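Local coordinates for protein AA9 family lytic polysaccharide monooxygenase cel61B (Hypocrea jecorina, PDB 2VTC) that oxidatively cleaves glycosidic bonds in crystalline and amorphous polysaccharides, using an active-site copper that must first be reduced, at residues 50-55 with 84-89. Residues are numbered along the deposited sequence; the frame is centred on the assembly and turned at random.
Sequences FPNVAG and PGAISA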
loop_
_atom_site.group_PDB
_atom_site.type_symbol
_atom_site.label_atom_id
_atom_site.label_comp_id
_atom_site.label_asym_id
_atom_site.label_seq_id
_atom_site.Cartn_x
_atom_site.Cartn_y
_atom_site.Cartn_z
ATOM N N PHE A 50 8.445 -20.170 7.378
ATOM C CA PHE A 50 7.706 -19.260 8.274
ATOM C C PHE A 50 6.203 -19.422 8.023
ATOM O O PHE A 50 5.834 -20.038 7.018
ATOM C CB PHE A 50 8.157 -17.794 8.081
ATOM C CG PHE A 50 7.814 -17.223 6.733
ATOM C CD1 PHE A 50 6.649 -16.466 6.565
ATOM C CD2 PHE A 50 8.655 -17.420 5.642
ATOM C CE1 PHE A 50 6.328 -15.924 5.318
ATOM C CE2 PHE A 50 8.339 -16.889 4.385
ATOM C CZ PHE A 50 7.168 -16.137 4.229
ATOM N N PRO A 51 5.334 -18.911 8.935
ATOM C CA PRO A 51 3.882 -19.075 8.810
ATOM C C PRO A 51 3.322 -18.583 7.485
ATOM O O PRO A 51 3.796 -17.578 6.937
ATOM C CB PRO A 51 3.331 -18.229 9.964
ATOM C CG PRO A 51 4.396 -18.296 10.981
ATOM C CD PRO A 51 5.659 -18.176 10.175
ATOM N N ASN A 52 2.329 -19.301 6.971
ATOM C CA ASN A 52 1.701 -18.943 5.689
ATOM C C ASN A 52 0.671 -17.851 5.905
ATOM O O ASN A 52 -0.323 -18.068 6.599
ATOM C CB ASN A 52 1.086 -20.186 5.017
ATOM C CG ASN A 52 2.128 -21.236 4.702
ATOM O OD1 ASN A 52 3.225 -20.923 4.206
ATOM N ND2 ASN A 52 1.805 -22.501 5.006
ATOM N N VAL A 53 0.923 -16.672 5.325
ATOM C CA VAL A 53 0.042 -15.512 5.523
ATOM C C VAL A 53 -0.297 -14.800 4.216
ATOM O O VAL A 53 0.351 -15.037 3.200
ATOM C CB VAL A 53 0.653 -14.485 6.533
ATOM C CG1 VAL A 53 0.785 -15.121 7.928
ATOM C CG2 VAL A 53 1.992 -13.924 6.019
ATOM N N ALA A 54 -1.331 -13.951 4.260
ATOM C CA ALA A 54 -1.781 -13.166 3.107
ATOM C C ALA A 54 -0.891 -11.951 2.799
ATOM O O ALA A 54 -0.880 -11.451 1.671
ATOM C CB ALA A 54 -3.205 -12.714 3.318
ATOM N N GLY A 55 -0.173 -11.452 3.806
ATOM C CA GLY A 55 0.734 -10.322 3.582
ATOM C C GLY A 55 1.987 -10.784 2.859
ATOM O O GLY A 55 2.481 -11.895 3.122
ATOM N N PRO A 84 4.986 -12.854 -3.108
ATOM C CA PRO A 84 3.592 -13.030 -2.708
ATOM C C PRO A 84 3.420 -13.858 -1.422
ATOM O O PRO A 84 4.188 -14.806 -1.164
ATOM C CB PRO A 84 2.961 -13.750 -3.914
ATOM C CG PRO A 84 3.832 -13.420 -5.046
ATOM C CD PRO A 84 5.225 -13.248 -4.511
ATOM N N GLY A 85 2.425 -13.496 -0.616
ATOM C CA GLY A 85 2.032 -14.305 0.536
ATOM C C GLY A 85 1.658 -15.701 0.045
ATOM O O GLY A 85 1.172 -15.846 -1.084
ATOM N N ALA A 86 1.870 -16.694 0.905
ATOM C CA ALA A 86 1.702 -18.103 0.523
ATOM C C ALA A 86 0.229 -18.507 0.495
ATOM O O ALA A 86 -0.126 -19.581 -0.044
ATOM C CB ALA A 86 2.510 -19.013 1.459
ATOM N N ILE A 87 -0.635 -17.662 1.063
ATOM C CA ILE A 87 -2.094 -17.860 1.022
ATOM C C ILE A 87 -2.783 -16.543 0.678
ATOM O O ILE A 87 -2.115 -15.511 0.563
ATOM C CB ILE A 87 -2.670 -18.409 2.364
ATOM C CG1 ILE A 87 -2.503 -17.368 3.505
ATOM C CG2 ILE A 87 -2.025 -19.771 2.714
ATOM C CD1 ILE A 87 -3.239 -17.684 4.794
ATOM N N SER A 88 -4.103 -16.583 0.511
ATOM C CA SER A 88 -4.907 -15.382 0.270
ATOM C C SER A 88 -6.026 -15.223 1.303
ATOM O O SER A 88 -6.637 -16.211 1.724
ATOM C CB SER A 88 -5.510 -15.442 -1.139
ATOM O OG SER A 88 -6.227 -14.255 -1.481
ATOM N N ALA A 89 -6.292 -13.976 1.705
ATOM C CA ALA A 89 -7.499 -13.638 2.449
ATOM C C ALA A 89 -8.653 -13.565 1.450
ATOM O O ALA A 89 -8.463 -13.804 0.240
ATOM C CB ALA A 89 -7.323 -12.302 3.175
HETATM O O HOH W 1 3.188 -16.475 3.587
#
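I87 lies against the backbone of N52 and V53 and the CB of N52. Its CG1 falls between the backbone N and the carbonyl carbon (chi1 66°), within 3.5 Å of V53 C. An extended chi2 (170°) carries CD1 on to 3.5 Å from N52 O. The other branch, CG2, meets the CB of N52. That side chain also covers A86, whose methyl CB sits 3.4 Å from N52 OD1, a van der Waals contact at the exposed end of the interface. At the buried end the apolar packing is small: A54 CB and A89 CB approach to 4.1 Å, and both methyls touch F26 of strand 22-28.

These are two loops of the AA9 beta-sandwich. Residues 50-55 follow helix 38-47, while 84-89 leads into strand 89-92, so their meeting joins the long loop region to the start of strand 89-92, which runs parallel to strand 193-204, away from the copper site. N200 of strand 193-204 has backbone bonds to both A54 and A89, and its ND2 donates to I87 O.

A water bridges the two loops, accepting from V53 N at 2.9 Å and from A86 N. A54 CA adds a nearly straight C-H...O contact to I87 O (165° at the hydrogen). G85 packs closely against the carbonyl oxygens of V53 and G55: its CA is 3.2 Å from V53 O and 3.6 Å from G55 O, a close main-chain approach at a residue without a side chain.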